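Local coordinates for protein phospholethanolamine N-methyltransferase 2 (Haemonchus contortus, PDB 4KRI) that probably transfers methyl groups from S-adenosylmethionine to phosphomonomethylethanolamine and its dimethylated product, completing the nematode route to phosphocholine, at residues F376-I387 against L406-I417. Sequence-based numbering, arbitrary orientation.
Sequences FKEILLEERERI and LVSGWKSKLQYI. With 1SH (2-(methylamino)ethyl dihydrogen phosphate), chain E.
Leu380 packs against Leu414, Ile417 and Trp410 of the facing helix, a worked example of one leucine serving several neighbours. Its CB lies 3.7 Å from Leu414 CD2, the two side chains sliding past each other in opposite directions. At CG the branches part, CD1 continuing outward anti to CA (chi2 167°). Leu380 CD1 thereby meets Ile417 CD1 tip to tip at 3.6 Å, whereas Leu380 CD2 lies over one face of the Trp410 indole as a CH-pi contact, 3.8 Å from the centroid of the five-membered ring. Leu380 is thus a knob in a hole formed by Trp410, Lys413, Leu414 and Ile417. Leu414 returns the favour, entering a hole among Lys377, Leu380, Leu381 and Arg384, and its CD1 lies over one face of the Arg384 guanidinium. This reciprocal knobs-into-holes packing joins antiparallel segments 376-387 and 406-417, whose axes approach to 9.9 Å at 157°, in the methyltransferase half of the enzyme; the second helix leads into strand 422-430. At one end of the interface, Ile417 CD1 also touches Phe376 CD2 at 3.5 Å. Trp410 is fixed at its edge: NE1 donates to Glu383 OE2 (2.9 Å, 166° at the hydrogen), reaching the anti side of a carboxylate whose OE1 accepts from Gly205 N. On the same indole face as Leu380 CD2, Lys413 NZ sits above the plane near the rim. From there Lys413 NZ donates to phosphate oxygen O4 of the bound phosphomonomethylethanolamine at 2.6 Å, in a pocket where Tyr193, Tyr327, Tyr341, Arg345 and Tyr347 also hydrogen-bond the ligand.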
loop_
_atom_site.group_PDB
_atom_site.type_symbol
_atom_site.label_atom_id
_atom_site.label_comp_id
_atom_site.label_asym_id
_atom_site.label_seq_id
_atom_site.Cartn_x
_atom_site.Cartn_y
_atom_site.Cartn_z
ATOM N N PHE A 376 -4.924 22.163 12.933
ATOM C CA PHE A 376 -3.598 21.789 12.457
ATOM C C PHE A 376 -2.540 22.646 13.146
ATOM O O PHE A 376 -1.510 22.134 13.586
ATOM C CB PHE A 376 -3.527 21.978 10.939
ATOM C CG PHE A 376 -2.273 21.432 10.304
ATOM C CD1 PHE A 376 -1.764 20.197 10.674
ATOM C CD2 PHE A 376 -1.623 22.148 9.309
ATOM C CE1 PHE A 376 -0.618 19.698 10.080
ATOM C CE2 PHE A 376 -0.475 21.646 8.705
ATOM C CZ PHE A 376 0.023 20.421 9.095
ATOM N N LYS A 377 -2.811 23.944 13.256
ATOM C CA LYS A 377 -1.881 24.868 13.915
ATOM C C LYS A 377 -1.657 24.477 15.382
ATOM O O LYS A 377 -0.515 24.420 15.839
ATOM C CB LYS A 377 -2.348 26.325 13.803
ATOM C CG LYS A 377 -1.385 27.335 14.443
ATOM C CD LYS A 377 -1.856 28.774 14.235
ATOM C CE LYS A 377 -1.203 29.709 15.265
ATOM N NZ LYS A 377 -1.377 31.149 14.957
ATOM N N GLU A 378 -2.739 24.180 16.103
ATOM C CA GLU A 378 -2.636 23.751 17.501
ATOM C C GLU A 378 -1.783 22.489 17.627
ATOM O O GLU A 378 -0.948 22.380 18.526
ATOM C CB GLU A 378 -4.022 23.464 18.099
ATOM C CG GLU A 378 -5.039 24.592 18.023
ATOM C CD GLU A 378 -6.404 24.179 18.581
ATOM O OE1 GLU A 378 -7.282 25.057 18.737
ATOM O OE2 GLU A 378 -6.594 22.972 18.865
ATOM N N ILE A 379 -2.012 21.540 16.725
ATOM C CA ILE A 379 -1.281 20.281 16.730
ATOM C C ILE A 379 0.217 20.506 16.498
ATOM O O ILE A 379 1.055 19.926 17.198
ATOM C CB ILE A 379 -1.850 19.290 15.682
ATOM C CG1 ILE A 379 -3.235 18.794 16.119
ATOM C CG2 ILE A 379 -0.913 18.112 15.509
ATOM C CD1 ILE A 379 -4.049 18.112 15.023
ATOM N N LEU A 380 0.555 21.363 15.536
ATOM C CA LEU A 380 1.961 21.635 15.237
ATOM C C LEU A 380 2.660 22.235 16.449
ATOM O O LEU A 380 3.800 21.875 16.762
ATOM C CB LEU A 380 2.095 22.571 14.034
ATOM C CG LEU A 380 1.727 22.014 12.654
ATOM C CD1 LEU A 380 1.622 23.150 11.650
ATOM C CD2 LEU A 380 2.759 21.008 12.191
ATOM N N LEU A 381 1.967 23.133 17.142
ATOM C CA LEU A 381 2.529 23.776 18.334
ATOM C C LEU A 381 2.772 22.791 19.479
ATOM O O LEU A 381 3.807 22.848 20.150
ATOM C CB LEU A 381 1.616 24.902 18.825
ATOM C CG LEU A 381 1.539 26.125 17.912
ATOM C CD1 LEU A 381 0.469 27.100 18.384
ATOM C CD2 LEU A 381 2.891 26.805 17.859
ATOM N N GLU A 382 1.799 21.912 19.709
ATOM C CA GLU A 382 1.886 20.903 20.760
ATOM C C GLU A 382 2.989 19.915 20.428
ATOM O O GLU A 382 3.838 19.599 21.265
ATOM C CB GLU A 382 0.548 20.169 20.885
ATOM C CG GLU A 382 0.524 19.048 21.917
ATOM C CD GLU A 382 -0.887 18.561 22.219
ATOM O OE1 GLU A 382 -1.836 19.013 21.538
ATOM O OE2 GLU A 382 -1.047 17.731 23.143
ATOM N N GLU A 383 2.964 19.420 19.195
ATOM C CA GLU A 383 3.973 18.481 18.734
ATOM C C GLU A 383 5.375 19.065 18.901
ATOM O O GLU A 383 6.275 18.393 19.407
ATOM C CB GLU A 383 3.687 18.057 17.283
ATOM C CG GLU A 383 2.553 17.026 17.183
ATOM C CD GLU A 383 2.137 16.699 15.752
ATOM O OE1 GLU A 383 1.368 15.732 15.568
ATOM O OE2 GLU A 383 2.553 17.416 14.815
ATOM N N ARG A 384 5.555 20.326 18.521
ATOM C CA ARG A 384 6.885 20.930 18.597
ATOM C C ARG A 384 7.391 21.128 20.022
ATOM O O ARG A 384 8.589 20.974 20.281
ATOM C CB ARG A 384 6.973 22.248 17.826
ATOM C CG ARG A 384 8.417 22.705 17.641
ATOM C CD ARG A 384 8.494 24.082 17.055
ATOM N NE ARG A 384 7.809 25.044 17.908
ATOM C CZ ARG A 384 7.664 26.327 17.608
ATOM N NH1 ARG A 384 8.165 26.801 16.475
ATOM N NH2 ARG A 384 7.024 27.137 18.441
ATOM N N GLU A 385 6.504 21.466 20.952
ATOM C CA GLU A 385 6.957 21.615 22.331
ATOM C C GLU A 385 7.424 20.252 22.832
ATOM O O GLU A 385 8.312 20.164 23.674
ATOM C CB GLU A 385 5.865 22.191 23.232
ATOM C CG GLU A 385 6.400 22.784 24.537
ATOM C CD GLU A 385 7.358 23.954 24.315
ATOM O OE1 GLU A 385 7.247 24.639 23.270
ATOM O OE2 GLU A 385 8.225 24.188 25.185
ATOM N N ARG A 386 6.842 19.190 22.279
ATOM C CA ARG A 386 7.217 17.824 22.645
ATOM C C ARG A 386 8.614 17.418 22.142
ATOM O O ARG A 386 9.424 16.933 22.934
ATOM C CB ARG A 386 6.142 16.826 22.200
ATOM C CG ARG A 386 6.094 15.543 23.023
ATOM C CD ARG A 386 4.712 14.896 22.969
ATOM N NE ARG A 386 4.348 14.465 21.620
ATOM C CZ ARG A 386 3.175 14.720 21.044
ATOM N NH1 ARG A 386 2.249 15.403 21.703
ATOM N NH2 ARG A 386 2.926 14.286 19.814
ATOM N N ILE A 387 8.906 17.616 20.852
ATOM C CA ILE A 387 10.256 17.340 20.331
ATOM C C ILE A 387 11.316 18.204 21.015
ATOM O O ILE A 387 12.414 17.736 21.317
ATOM C CB ILE A 387 10.411 17.547 18.785
ATOM C CG1 ILE A 387 9.706 18.815 18.302
ATOM C CG2 ILE A 387 9.937 16.350 18.002
ATOM C CD1 ILE A 387 9.808 19.039 16.794
ATOM N N LEU A 406 13.307 17.795 11.983
ATOM C CA LEU A 406 11.970 17.803 12.572
ATOM C C LEU A 406 11.637 19.189 13.123
ATOM O O LEU A 406 10.548 19.720 12.894
ATOM C CB LEU A 406 11.844 16.763 13.684
ATOM C CG LEU A 406 11.565 15.300 13.349
ATOM C CD1 LEU A 406 11.258 14.535 14.625
ATOM C CD2 LEU A 406 10.417 15.175 12.343
ATOM N N VAL A 407 12.579 19.770 13.859
ATOM C CA VAL A 407 12.365 21.086 14.449
ATOM C C VAL A 407 12.127 22.145 13.377
ATOM O O VAL A 407 11.184 22.936 13.472
ATOM C CB VAL A 407 13.551 21.509 15.340
ATOM C CG1 VAL A 407 13.472 22.998 15.682
ATOM C CG2 VAL A 407 13.581 20.670 16.605
ATOM N N SER A 408 12.974 22.145 12.350
ATOM C CA SER A 408 12.874 23.137 11.284
ATOM C C SER A 408 11.645 22.910 10.420
ATOM O O SER A 408 11.064 23.856 9.897
ATOM C CB SER A 408 14.126 23.109 10.414
ATOM O OG SER A 408 15.236 23.608 11.135
ATOM N N GLY A 409 11.251 21.653 10.267
ATOM C CA GLY A 409 10.072 21.351 9.480
ATOM C C GLY A 409 8.820 21.885 10.140
ATOM O O GLY A 409 7.935 22.442 9.484
ATOM N N TRP A 410 8.733 21.710 11.451
ATOM C CA TRP A 410 7.540 22.142 12.164
ATOM C C TRP A 410 7.492 23.668 12.237
ATOM O O TRP A 410 6.430 24.271 12.043
ATOM C CB TRP A 410 7.456 21.457 13.536
ATOM C CG TRP A 410 6.579 20.226 13.525
ATOM C CD1 TRP A 410 5.424 20.049 14.229
ATOM C CD2 TRP A 410 6.765 19.019 12.754
ATOM N NE1 TRP A 410 4.886 18.812 13.957
ATOM C CE2 TRP A 410 5.691 18.160 13.060
ATOM C CE3 TRP A 410 7.746 18.580 11.855
ATOM C CZ2 TRP A 410 5.562 16.884 12.492
ATOM C CZ3 TRP A 410 7.612 17.302 11.290
ATOM C CH2 TRP A 410 6.527 16.479 11.608
ATOM N N LYS A 411 8.647 24.291 12.464
ATOM C CA LYS A 411 8.747 25.749 12.389
ATOM C C LYS A 411 8.247 26.254 11.030
ATOM O O LYS A 411 7.429 27.171 10.961
ATOM C CB LYS A 411 10.192 26.209 12.617
ATOM C CG LYS A 411 10.341 27.729 12.632
ATOM C CD LYS A 411 11.796 28.176 12.560
ATOM C CE LYS A 411 11.888 29.708 12.466
ATOM N NZ LYS A 411 13.285 30.218 12.295
ATOM N N SER A 412 8.723 25.631 9.955
ATOM C CA SER A 412 8.328 26.021 8.602
ATOM C C SER A 412 6.833 25.880 8.309
ATOM O O SER A 412 6.224 26.779 7.723
ATOM C CB SER A 412 9.145 25.247 7.566
ATOM O OG SER A 412 10.496 25.678 7.577
ATOM N N LYS A 413 6.242 24.753 8.696
ATOM C CA LYS A 413 4.810 24.553 8.485
ATOM C C LYS A 413 3.974 25.620 9.189
ATOM O O LYS A 413 2.973 26.088 8.650
ATOM C CB LYS A 413 4.393 23.132 8.887
ATOM C CG LYS A 413 4.784 22.103 7.831
ATOM C CD LYS A 413 4.419 20.688 8.229
ATOM C CE LYS A 413 5.398 20.138 9.242
ATOM N NZ LYS A 413 5.139 18.684 9.423
ATOM N N LEU A 414 4.409 26.031 10.374
ATOM C CA LEU A 414 3.730 27.100 11.094
ATOM C C LEU A 414 3.716 28.405 10.283
ATOM O O LEU A 414 2.682 29.071 10.184
ATOM C CB LEU A 414 4.361 27.293 12.482
ATOM C CG LEU A 414 3.969 26.154 13.435
ATOM C CD1 LEU A 414 4.839 26.099 14.685
ATOM C CD2 LEU A 414 2.499 26.285 13.812
ATOM N N GLN A 415 4.842 28.745 9.665
ATOM C CA GLN A 415 4.886 29.915 8.793
ATOM C C GLN A 415 4.061 29.735 7.502
ATOM O O GLN A 415 3.462 30.695 7.001
ATOM C CB GLN A 415 6.333 30.296 8.467
ATOM C CG GLN A 415 6.456 31.625 7.729
ATOM C CD GLN A 415 5.829 32.787 8.496
ATOM O OE1 GLN A 415 6.113 32.992 9.681
ATOM N NE2 GLN A 415 4.965 33.550 7.821
ATOM N N TYR A 416 4.027 28.515 6.969
ATOM C CA TYR A 416 3.222 28.230 5.783
ATOM C C TYR A 416 1.745 28.426 6.095
ATOM O O TYR A 416 0.972 28.875 5.245
ATOM C CB TYR A 416 3.437 26.791 5.294
ATOM C CG TYR A 416 4.851 26.440 4.904
ATOM C CD1 TYR A 416 5.754 27.422 4.522
ATOM C CD2 TYR A 416 5.282 25.120 4.912
ATOM C CE1 TYR A 416 7.043 27.100 4.165
ATOM C CE2 TYR A 416 6.573 24.791 4.558
ATOM C CZ TYR A 416 7.447 25.786 4.185
ATOM O OH TYR A 416 8.734 25.463 3.830
ATOM N N ILE A 417 1.353 28.071 7.314
ATOM C CA ILE A 417 -0.018 28.290 7.753
ATOM C C ILE A 417 -0.284 29.786 7.869
ATOM O O ILE A 417 -1.335 30.277 7.460
ATOM C CB ILE A 417 -0.281 27.637 9.111
ATOM C CG1 ILE A 417 -0.387 26.124 8.953
ATOM C CG2 ILE A 417 -1.561 28.181 9.738
ATOM C CD1 ILE A 417 -0.743 25.419 10.234
HETATM O O4 1SH E . 4.516 17.433 7.200
HETATM P P1 1SH E . 5.376 16.600 6.252
HETATM O O1 1SH E . 5.451 17.196 4.902
HETATM O O3 1SH E . 6.823 16.458 6.859
HETATM O O2 1SH E . 4.705 15.174 6.099
HETATM C C1 1SH E . 4.408 14.485 7.199
HETATM C C2 1SH E . 3.569 13.231 6.994
HETATM N N1 1SH E . 2.223 13.412 6.529
HETATM C C3 1SH E . 1.688 12.129 6.247
#